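Local coordinates for fucolectin-related protein (Streptococcus pneumoniae, PDB 2WMF) that is a family 98 glycoside hydrolase that probably cleaves host blood-group carbohydrate antigens, at residues T244-E249 against T362-N367; H251-F256 against M264-S269; R485-A490 against D525-T530. One frame throughout, in Å; residues are numbered along the deposited sequence.

Interaction 1 (T244-E249 against T362-N367)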
loop_
_atom_site.group_PDB
_atom_site.type_symbol
_atom_site.label_atom_id
_atom_site.label_comp_id
_atom_site.label_asym_id
_atom_site.label_seq_id
_atom_site.Cartn_x
_atom_site.Cartn_y
_atom_site.Cartn_z
ATOM N N THR A 244 -0.089 -8.426 5.226
ATOM C CA THR A 244 -0.222 -9.815 4.699
ATOM C C THR A 244 -0.932 -10.746 5.714
ATOM O O THR A 244 -1.312 -11.858 5.355
ATOM C CB THR A 244 1.107 -10.414 4.283
ATOM O OG1 THR A 244 1.969 -10.504 5.413
ATOM C CG2 THR A 244 1.787 -9.553 3.138
ATOM N N TRP A 245 -1.139 -10.263 6.948
ATOM C CA TRP A 245 -2.032 -10.961 7.891
ATOM C C TRP A 245 -3.447 -11.094 7.309
ATOM O O TRP A 245 -4.224 -11.951 7.755
ATOM C CB TRP A 245 -2.101 -10.255 9.256
ATOM C CG TRP A 245 -1.014 -10.569 10.236
ATOM C CD1 TRP A 245 0.069 -9.799 10.556
ATOM C CD2 TRP A 245 -0.949 -11.718 11.089
ATOM N NE1 TRP A 245 0.813 -10.405 11.529
ATOM C CE2 TRP A 245 0.200 -11.570 11.907
ATOM C CE3 TRP A 245 -1.750 -12.838 11.258
ATOM C CZ2 TRP A 245 0.594 -12.540 12.847
ATOM C CZ3 TRP A 245 -1.374 -13.799 12.217
ATOM C CH2 TRP A 245 -0.197 -13.636 12.981
ATOM N N LYS A 246 -3.812 -10.259 6.325
ATOM C CA LYS A 246 -5.130 -10.464 5.649
ATOM C C LYS A 246 -5.269 -11.921 5.146
ATOM O O LYS A 246 -6.403 -12.484 5.121
ATOM C CB LYS A 246 -5.373 -9.459 4.526
ATOM C CG LYS A 246 -4.606 -9.695 3.210
ATOM C CD LYS A 246 -5.070 -8.772 2.094
ATOM C CE LYS A 246 -4.883 -7.304 2.402
ATOM N NZ LYS A 246 -3.474 -6.882 2.659
ATOM N N TRP A 247 -4.151 -12.491 4.705
ATOM C CA TRP A 247 -4.160 -13.829 4.119
ATOM C C TRP A 247 -4.629 -14.850 5.195
ATOM O O TRP A 247 -5.462 -15.745 4.931
ATOM C CB TRP A 247 -2.787 -14.182 3.517
ATOM C CG TRP A 247 -2.804 -15.196 2.415
ATOM C CD1 TRP A 247 -2.439 -16.487 2.515
ATOM C CD2 TRP A 247 -3.152 -14.983 1.042
ATOM N NE1 TRP A 247 -2.529 -17.129 1.287
ATOM C CE2 TRP A 247 -3.008 -16.223 0.370
ATOM C CE3 TRP A 247 -3.557 -13.858 0.302
ATOM C CZ2 TRP A 247 -3.224 -16.351 -1.010
ATOM C CZ3 TRP A 247 -3.791 -14.007 -1.056
ATOM C CH2 TRP A 247 -3.643 -15.230 -1.691
ATOM N N TRP A 248 -4.120 -14.673 6.408
ATOM C CA TRP A 248 -4.523 -15.464 7.613
ATOM C C TRP A 248 -5.976 -15.184 7.983
ATOM O O TRP A 248 -6.743 -16.107 8.259
ATOM C CB TRP A 248 -3.602 -15.106 8.772
ATOM C CG TRP A 248 -3.878 -15.859 10.042
ATOM C CD1 TRP A 248 -3.385 -17.089 10.404
ATOM C CD2 TRP A 248 -4.696 -15.414 11.111
ATOM N NE1 TRP A 248 -3.870 -17.431 11.650
ATOM C CE2 TRP A 248 -4.665 -16.411 12.106
ATOM C CE3 TRP A 248 -5.447 -14.254 11.342
ATOM C CZ2 TRP A 248 -5.359 -16.299 13.294
ATOM C CZ3 TRP A 248 -6.134 -14.142 12.549
ATOM C CH2 TRP A 248 -6.093 -15.175 13.504
ATOM N N GLU A 249 -6.386 -13.917 7.951
ATOM C CA GLU A 249 -7.779 -13.552 8.294
ATOM C C GLU A 249 -8.791 -14.257 7.359
ATOM O O GLU A 249 -9.886 -14.637 7.794
ATOM C CB GLU A 249 -7.964 -12.036 8.246
ATOM C CG GLU A 249 -7.173 -11.253 9.326
ATOM C CD GLU A 249 -7.768 -11.339 10.732
ATOM O OE1 GLU A 249 -8.889 -11.902 10.897
ATOM O OE2 GLU A 249 -7.077 -10.803 11.673
ATOM N N THR A 362 -13.743 -7.237 1.150
ATOM C CA THR A 362 -12.920 -7.947 2.113
ATOM C C THR A 362 -11.463 -8.023 1.654
ATOM O O THR A 362 -10.583 -8.287 2.463
ATOM C CB THR A 362 -13.417 -9.374 2.489
ATOM O OG1 THR A 362 -13.104 -10.291 1.445
ATOM C CG2 THR A 362 -14.900 -9.360 2.838
ATOM N N MET A 363 -11.238 -7.784 0.359
ATOM C CA MET A 363 -9.917 -7.877 -0.233
ATOM C C MET A 363 -9.608 -6.641 -1.089
ATOM O O MET A 363 -10.500 -5.899 -1.471
ATOM C CB MET A 363 -9.846 -9.140 -1.101
ATOM C CG MET A 363 -9.942 -10.409 -0.240
ATOM S SD MET A 363 -8.424 -10.684 0.680
ATOM C CE MET A 363 -7.359 -11.364 -0.645
ATOM N N PRO A 364 -8.320 -6.389 -1.289
ATOM C CA PRO A 364 -7.938 -5.060 -1.778
ATOM C C PRO A 364 -8.003 -4.854 -3.274
ATOM O O PRO A 364 -8.011 -3.690 -3.725
ATOM C CB PRO A 364 -6.467 -4.946 -1.302
ATOM C CG PRO A 364 -5.983 -6.358 -1.270
ATOM C CD PRO A 364 -7.155 -7.149 -0.816
ATOM N N LEU A 365 -7.989 -5.925 -4.079
ATOM C CA LEU A 365 -7.825 -5.713 -5.521
ATOM C C LEU A 365 -9.111 -5.133 -6.124
ATOM O O LEU A 365 -10.205 -5.512 -5.751
ATOM C CB LEU A 365 -7.391 -6.990 -6.258
ATOM C CG LEU A 365 -6.161 -7.715 -5.717
ATOM C CD1 LEU A 365 -5.854 -9.014 -6.527
ATOM C CD2 LEU A 365 -4.947 -6.745 -5.659
ATOM N N TYR A 366 -8.933 -4.188 -7.053
ATOM C CA TYR A 366 -10.075 -3.615 -7.777
ATOM C C TYR A 366 -10.314 -4.381 -9.101
ATOM O O TYR A 366 -9.371 -4.790 -9.757
ATOM C CB TYR A 366 -9.816 -2.148 -8.093
ATOM C CG TYR A 366 -9.840 -1.300 -6.839
ATOM C CD1 TYR A 366 -10.907 -1.403 -5.940
ATOM C CD2 TYR A 366 -8.774 -0.447 -6.502
ATOM C CE1 TYR A 366 -10.950 -0.626 -4.786
ATOM C CE2 TYR A 366 -8.819 0.339 -5.343
ATOM C CZ TYR A 366 -9.907 0.255 -4.485
ATOM O OH TYR A 366 -9.976 1.037 -3.337
ATOM N N ASN A 367 -11.565 -4.515 -9.522
ATOM C CA ASN A 367 -11.819 -5.204 -10.794
ATOM C C ASN A 367 -11.651 -4.286 -12.006
ATOM O O ASN A 367 -11.301 -4.711 -13.085
ATOM C CB ASN A 367 -13.221 -5.733 -10.802
ATOM C CG ASN A 367 -13.478 -6.687 -9.663
ATOM O OD1 ASN A 367 -13.265 -7.925 -9.798
ATOM N ND2 ASN A 367 -13.912 -6.154 -8.549
#

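Interaction 2 (H251-F256 against M264-S269)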
loop_
_atom_site.group_PDB
_atom_site.type_symbol
_atom_site.label_atom_id
_atom_site.label_comp_id
_atom_site.label_asym_id
_atom_site.label_seq_id
_atom_site.Cartn_x
_atom_site.Cartn_y
_atom_site.Cartn_z
ATOM N N HIS A 251 -8.369 -17.114 6.006
ATOM C CA HIS A 251 -8.116 -18.562 6.167
ATOM C C HIS A 251 -7.415 -19.167 4.928
ATOM O O HIS A 251 -7.510 -20.387 4.648
ATOM C CB HIS A 251 -9.411 -19.358 6.458
ATOM C CG HIS A 251 -10.220 -18.866 7.623
ATOM N ND1 HIS A 251 -11.449 -19.402 7.930
ATOM C CD2 HIS A 251 -10.015 -17.874 8.523
ATOM C CE1 HIS A 251 -11.959 -18.781 8.982
ATOM N NE2 HIS A 251 -11.099 -17.866 9.384
ATOM N N TYR A 252 -6.683 -18.343 4.176
ATOM C CA TYR A 252 -5.939 -18.810 3.049
ATOM C C TYR A 252 -4.602 -19.394 3.482
ATOM O O TYR A 252 -4.075 -19.038 4.523
ATOM C CB TYR A 252 -5.736 -17.666 2.050
ATOM C CG TYR A 252 -6.964 -17.104 1.389
ATOM C CD1 TYR A 252 -8.169 -17.788 1.378
ATOM C CD2 TYR A 252 -6.897 -15.912 0.677
ATOM C CE1 TYR A 252 -9.271 -17.273 0.726
ATOM C CE2 TYR A 252 -7.986 -15.397 0.019
ATOM C CZ TYR A 252 -9.173 -16.096 0.053
ATOM O OH TYR A 252 -10.264 -15.614 -0.595
ATOM N N THR A 253 -4.050 -20.264 2.644
ATOM C CA THR A 253 -2.808 -20.998 2.923
ATOM C C THR A 253 -1.857 -20.923 1.715
ATOM O O THR A 253 -1.592 -19.830 1.215
ATOM C CB THR A 253 -3.124 -22.415 3.435
ATOM O OG1 THR A 253 -3.959 -23.090 2.489
ATOM C CG2 THR A 253 -3.801 -22.311 4.788
ATOM N N ASN A 254 -1.401 -22.051 1.175
ATOM C CA ASN A 254 -0.602 -22.016 -0.054
ATOM C C ASN A 254 -1.397 -21.390 -1.193
ATOM O O ASN A 254 -2.638 -21.478 -1.228
ATOM C CB ASN A 254 -0.158 -23.432 -0.415
ATOM C CG ASN A 254 1.003 -23.467 -1.384
ATOM O OD1 ASN A 254 1.556 -22.428 -1.754
ATOM N ND2 ASN A 254 1.366 -24.670 -1.815
ATOM N N THR A 255 -0.727 -20.786 -2.165
ATOM C CA THR A 255 -1.453 -20.105 -3.239
ATOM C C THR A 255 -2.465 -21.066 -3.906
ATOM O O THR A 255 -2.097 -22.170 -4.335
ATOM C CB THR A 255 -0.482 -19.556 -4.313
ATOM O OG1 THR A 255 0.708 -19.126 -3.658
ATOM C CG2 THR A 255 -1.120 -18.392 -5.095
ATOM N N PHE A 256 -3.712 -20.577 -4.003
ATOM C CA PHE A 256 -4.851 -21.278 -4.606
ATOM C C PHE A 256 -5.414 -22.483 -3.817
ATOM O O PHE A 256 -6.401 -23.103 -4.231
ATOM C CB PHE A 256 -4.548 -21.714 -6.028
ATOM C CG PHE A 256 -3.892 -20.641 -6.889
ATOM C CD1 PHE A 256 -4.540 -19.418 -7.056
ATOM C CD2 PHE A 256 -2.718 -20.885 -7.574
ATOM C CE1 PHE A 256 -3.976 -18.426 -7.815
ATOM C CE2 PHE A 256 -2.163 -19.901 -8.386
ATOM C CZ PHE A 256 -2.800 -18.666 -8.514
ATOM N N MET A 264 0.580 -19.248 11.128
ATOM C CA MET A 264 1.437 -18.078 10.854
ATOM C C MET A 264 2.010 -18.125 9.444
ATOM O O MET A 264 2.299 -17.079 8.866
ATOM C CB MET A 264 2.581 -17.917 11.873
ATOM C CG MET A 264 2.119 -17.480 13.234
ATOM S SD MET A 264 3.462 -17.130 14.370
ATOM C CE MET A 264 3.903 -18.833 14.777
ATOM N N ARG A 265 2.156 -19.319 8.866
ATOM C CA ARG A 265 2.661 -19.398 7.505
ATOM C C ARG A 265 1.754 -18.620 6.508
ATOM O O ARG A 265 2.197 -18.207 5.430
ATOM C CB ARG A 265 2.846 -20.854 7.128
ATOM C CG ARG A 265 3.965 -21.494 7.872
ATOM C CD ARG A 265 4.118 -22.960 7.557
ATOM N NE ARG A 265 3.060 -23.742 8.189
ATOM C CZ ARG A 265 3.089 -25.075 8.329
ATOM N NH1 ARG A 265 4.074 -25.775 7.805
ATOM N NH2 ARG A 265 2.108 -25.693 8.972
ATOM N N SER A 266 0.487 -18.445 6.864
ATOM C CA SER A 266 -0.442 -17.653 6.058
ATOM C C SER A 266 0.031 -16.218 5.864
ATOM O O SER A 266 -0.156 -15.632 4.782
ATOM C CB SER A 266 -1.871 -17.713 6.642
ATOM O OG SER A 266 -2.361 -19.056 6.743
ATOM N N TYR A 267 0.663 -15.618 6.875
ATOM C CA TYR A 267 1.110 -14.231 6.667
ATOM C C TYR A 267 2.343 -14.140 5.766
ATOM O O TYR A 267 2.753 -13.038 5.354
ATOM C CB TYR A 267 1.300 -13.463 7.975
ATOM C CG TYR A 267 2.403 -13.871 8.928
ATOM C CD1 TYR A 267 3.733 -13.999 8.518
ATOM C CD2 TYR A 267 2.136 -13.976 10.317
ATOM C CE1 TYR A 267 4.748 -14.320 9.446
ATOM C CE2 TYR A 267 3.152 -14.279 11.246
ATOM C CZ TYR A 267 4.448 -14.458 10.822
ATOM O OH TYR A 267 5.444 -14.704 11.761
ATOM N N ALA A 268 2.933 -15.307 5.445
ATOM C CA ALA A 268 4.054 -15.404 4.517
ATOM C C ALA A 268 3.635 -15.986 3.160
ATOM O O ALA A 268 4.480 -16.424 2.363
ATOM C CB ALA A 268 5.230 -16.224 5.178
ATOM N N SER A 269 2.322 -15.910 2.878
ATOM C CA SER A 269 1.754 -16.525 1.706
ATOM C C SER A 269 1.001 -15.604 0.721
ATOM O O SER A 269 0.604 -16.035 -0.351
ATOM C CB SER A 269 0.881 -17.718 2.107
ATOM O OG SER A 269 1.658 -18.724 2.763
HETATM O O HOH W 1 1.918 -16.726 -2.644
#

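Interaction 3 (R485-A490 against D525-T530)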
loop_
_atom_site.group_PDB
_atom_site.type_symbol
_atom_site.label_atom_id
_atom_site.label_comp_id
_atom_site.label_asym_id
_atom_site.label_seq_id
_atom_site.Cartn_x
_atom_site.Cartn_y
_atom_site.Cartn_z
ATOM N N ARG A 485 6.229 -14.323 -7.912
ATOM C CA ARG A 485 5.533 -15.066 -6.885
ATOM C C ARG A 485 6.346 -16.323 -6.643
ATOM O O ARG A 485 6.440 -17.158 -7.534
ATOM C CB ARG A 485 4.101 -15.430 -7.303
ATOM C CG ARG A 485 3.327 -16.159 -6.185
ATOM C CD ARG A 485 1.961 -16.631 -6.611
ATOM N NE ARG A 485 2.061 -17.822 -7.449
ATOM C CZ ARG A 485 1.447 -18.003 -8.605
ATOM N NH1 ARG A 485 0.588 -17.100 -9.079
ATOM N NH2 ARG A 485 1.674 -19.132 -9.295
ATOM N N THR A 486 6.871 -16.467 -5.437
ATOM C CA THR A 486 7.613 -17.687 -5.075
ATOM C C THR A 486 6.608 -18.806 -4.751
ATOM O O THR A 486 5.503 -18.527 -4.271
ATOM C CB THR A 486 8.554 -17.447 -3.875
ATOM O OG1 THR A 486 7.768 -17.124 -2.697
ATOM C CG2 THR A 486 9.579 -16.380 -4.193
ATOM N N ASP A 487 7.008 -20.062 -4.968
ATOM C CA ASP A 487 6.213 -21.214 -4.566
ATOM C C ASP A 487 6.320 -21.392 -3.036
ATOM O O ASP A 487 7.427 -21.540 -2.488
ATOM C CB ASP A 487 6.744 -22.457 -5.290
ATOM C CG ASP A 487 6.000 -23.721 -4.942
ATOM O OD1 ASP A 487 4.899 -23.622 -4.353
ATOM O OD2 ASP A 487 6.528 -24.804 -5.296
ATOM N N LYS A 488 5.167 -21.353 -2.353
ATOM C CA LYS A 488 5.120 -21.442 -0.893
ATOM C C LYS A 488 4.952 -22.888 -0.413
ATOM O O LYS A 488 4.780 -23.132 0.784
ATOM C CB LYS A 488 3.951 -20.617 -0.342
ATOM C CG LYS A 488 3.860 -19.115 -0.845
ATOM C CD LYS A 488 5.142 -18.374 -0.522
ATOM C CE LYS A 488 5.093 -16.904 -0.915
ATOM N NZ LYS A 488 4.763 -16.641 -2.345
ATOM N N THR A 489 4.954 -23.841 -1.350
ATOM C CA THR A 489 4.720 -25.252 -1.009
ATOM C C THR A 489 5.720 -25.785 0.040
ATOM O O THR A 489 5.300 -26.445 1.011
ATOM C CB THR A 489 4.765 -26.157 -2.309
ATOM O OG1 THR A 489 3.790 -25.698 -3.262
ATOM C CG2 THR A 489 4.501 -27.608 -1.943
ATOM N N ALA A 490 7.017 -25.501 -0.117
ATOM C CA ALA A 490 7.998 -26.018 0.851
ATOM C C ALA A 490 7.673 -25.574 2.293
ATOM O O ALA A 490 7.709 -26.367 3.238
ATOM C CB ALA A 490 9.409 -25.628 0.474
ATOM N N ASP A 525 11.537 -19.955 -7.173
ATOM C CA ASP A 525 11.008 -18.961 -8.104
ATOM C C ASP A 525 11.397 -19.235 -9.549
ATOM O O ASP A 525 11.431 -18.309 -10.371
ATOM C CB ASP A 525 11.428 -17.524 -7.677
ATOM C CG ASP A 525 12.921 -17.314 -7.611
ATOM O OD1 ASP A 525 13.710 -18.148 -8.133
ATOM O OD2 ASP A 525 13.296 -16.273 -7.006
ATOM N N ASN A 526 11.622 -20.521 -9.855
ATOM C CA ASN A 526 11.991 -20.968 -11.194
ATOM C C ASN A 526 10.819 -21.484 -12.035
ATOM O O ASN A 526 11.026 -21.879 -13.193
ATOM C CB ASN A 526 13.148 -21.971 -11.118
ATOM C CG ASN A 526 14.427 -21.312 -10.592
ATOM O OD1 ASN A 526 14.868 -21.617 -9.509
ATOM N ND2 ASN A 526 14.976 -20.389 -11.337
ATOM N N ASP A 527 9.601 -21.415 -11.498
ATOM C CA ASP A 527 8.409 -21.752 -12.284
ATOM C C ASP A 527 8.002 -20.447 -13.004
ATOM O O ASP A 527 7.576 -19.501 -12.355
ATOM C CB ASP A 527 7.238 -22.200 -11.420
ATOM C CG ASP A 527 7.497 -23.474 -10.597
ATOM O OD1 ASP A 527 8.096 -24.410 -11.069
ATOM O OD2 ASP A 527 6.985 -23.554 -9.465
ATOM N N PHE A 528 8.140 -20.411 -14.316
ATOM C CA PHE A 528 7.782 -19.221 -15.098
ATOM C C PHE A 528 6.306 -19.305 -15.516
ATOM O O PHE A 528 5.747 -20.383 -15.715
ATOM C CB PHE A 528 8.639 -19.061 -16.343
ATOM C CG PHE A 528 10.113 -18.811 -16.083
ATOM C CD1 PHE A 528 10.633 -18.604 -14.812
ATOM C CD2 PHE A 528 10.987 -18.703 -17.189
ATOM C CE1 PHE A 528 12.007 -18.389 -14.621
ATOM C CE2 PHE A 528 12.346 -18.446 -17.000
ATOM C CZ PHE A 528 12.858 -18.268 -15.719
ATOM N N ARG A 529 5.696 -18.136 -15.719
ATOM C CA ARG A 529 4.313 -17.991 -16.180
ATOM C C ARG A 529 4.377 -16.994 -17.354
ATOM O O ARG A 529 5.224 -16.114 -17.374
ATOM C CB ARG A 529 3.393 -17.415 -15.060
ATOM C CG ARG A 529 3.550 -18.138 -13.760
ATOM C CD ARG A 529 2.436 -17.843 -12.782
ATOM N NE ARG A 529 2.168 -16.458 -12.390
ATOM C CZ ARG A 529 2.914 -15.726 -11.550
ATOM N NH1 ARG A 529 2.485 -14.535 -11.174
ATOM N NH2 ARG A 529 4.108 -16.140 -11.114
ATOM N N THR A 530 3.432 -17.099 -18.272
ATOM C CA THR A 530 3.492 -16.351 -19.519
ATOM C C THR A 530 2.554 -15.121 -19.539
ATOM O O THR A 530 1.344 -15.217 -19.237
ATOM C CB THR A 530 3.099 -17.246 -20.704
ATOM O OG1 THR A 530 3.990 -18.375 -20.730
ATOM C CG2 THR A 530 3.243 -16.456 -22.020
HETATM O O HOH W 2 7.864 -25.219 -7.683
#

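Interaction 1 (T244-E249 against T362-N367)
Just beyond barrel strand 237-243, the short helix 245-249 sends Lys-246 against Met-363 and Pro-364, which belong to the irregular chain between strands 337-340 and 376-377. The lysine meets this chain with the carbons of its tail. Lys-246 CD lies 3.9 Å from Pro-364 CD, and the next carbon, CE, rests on the same proline ring. Lys-246 CD is also 4.1 Å from Met-363 SD. Bends at the last two torsions (chi3 61°, chi4 60°) curl the chain, while the ammonium passes on to Asp-243 O, Asn-213 OD1 and a salt bridge with Glu-278. Lysine suits this place because one side chain offers both an apolar flank and a charged end that such a polar cluster can take up.

Strand 237-243 is the seventh of eight parallel strands closed into a TIM barrel, and the contact lies past its C-terminal end, the end at which barrel enzymes of this kind carry their active sites. Met-363, bent at chi2 and chi3, brings its CE obliquely to the Trp-247 indole, 4.5 Å from CZ3; this is a loose apolar touch in which the flexible thioether fits beside a rigid ring. The indole NE1 is engaged elsewhere, by Thr-253 O. Met-274 on helix 272-283 also packs on Met-363, and Glu-278 of the same helix touches Pro-364.

Interaction 2 (H251-F256 against M264-S269)
Ser-266 reaches across to the backbone of Tyr-252: its OG donates to Tyr-252 O over 2.8 Å, lying in the carbonyl plane at a C=O...donor angle of 160°. Its hydroxyl sits beside its own backbone N (chi1 -57°), which turns OG to the carbonyl, while Ser-266 CB also comes within 3.3 Å of Tyr-252 O. Serine suits the place because its short side chain carries a donor that reaches a carbonyl of a backbone passing close by, the CA atoms of Thr-253 and Ser-266 being 5.2 Å apart. Thr-253 brings its methyl CG2 to 4.1 Å from Ser-266 OG, and Thr-253 O faces Ser-269 CB at 3.4 Å.

Farther along, a water joins the chains, donating to Ser-269 O at 2.7 Å and lying 2.9 Å from Thr-255 OG1.

Behind this first shell, the turn 264-269 is braced from within. Ser-269 OG donates to Arg-265 O over 2.8 Å from above the carbonyl plane, 39° out of it, and Ala-268 N reaches the same oxygen from the opposite face. Two donors thus grip one carbonyl, which probably steadies a turn that has helical phi/psi but not the regular bonds. In 251-256, Glu-257 OE1 binds both Thr-253 OG1 and Asn-254 N, tying a downstream side chain to this part of the loop, and His-251, with positive phi, ends helix 245-249 in a Schellman motif.

The two chains lie between that helix and helix 489-493: Trp-247 touches Ser-269 from one, while from the other Trp-492 packs on Thr-253 and Ser-266 and binds Ser-269 OG. Arg-265 NH1 donates to Met-491 O in helix 489-493 and to Leu-494 O just beyond its end.

Interaction 3 (R485-A490 against D525-T530)
Asp-525 begins the contact with its methylene, CB lying 4.1 Å from Thr-486 CG2 where the two backbones come closest. The polar ends of this pair look elsewhere: Asp-525 OD2 bonds to Tyr-484 OH, and Thr-486 OG1 to Glu-272.

Asp-527 comes next, its OD2 only 4.4 Å from Asp-487 OD2. A water set between them donates to both, at 2.6 Å from Asp-527 OD2 and 2.8 Å from Asp-487 OD2. Asp-487 OD1 caps the start of helix 489-493, accepting from Thr-489 N at 3.0 Å from above the carboxylate plane, and from Thr-489 OG1 on its syn lone pair; aspartate is short enough to fold back onto that first turn.

Arg-529, at the start of strand 529-536, closes the walk. Its guanidinium lies flat on that of Arg-485, centres 4.0 Å apart and planes 25° from parallel, with Arg-485 NH1 3.7 Å from Arg-529 CZ. Arg-485 sends CG directly opposite its backbone N (chi1 -177°), and a bend at chi3 then lays the guanidinium plane down.

Arginine suits the stack because its flat group can offer a face while the N-H groups round its rim still donate: to His-465 ND1 from Arg-485, and to Thr-463 OG1, Asn-483 O and Pro-464 O from Arg-529. Such partners, like the water between the aspartates, probably offset the cost of holding like charges together.

In the fold
Interactions 1 and 2 lie side by side, their centres about 11 Å apart; the centre of interaction 3 is about 14 Å from that of interaction 2 and about 20 Å from that of interaction 1. Along the chain, both segments of interaction 2 fall between those of interaction 1, and interaction 3 follows later. Residues 244-249 join the first two, through Thr-244 just before helix 245-249 and Trp-247 within it. Interaction 2 meets interaction 3 at helix 489-493, where Asn-254 ND2 lies 3.0 Å from Thr-489 OG1. Interaction 1 joins the barrel and C-terminal family regions directly, and the meeting of interactions 2 and 3 joins them again.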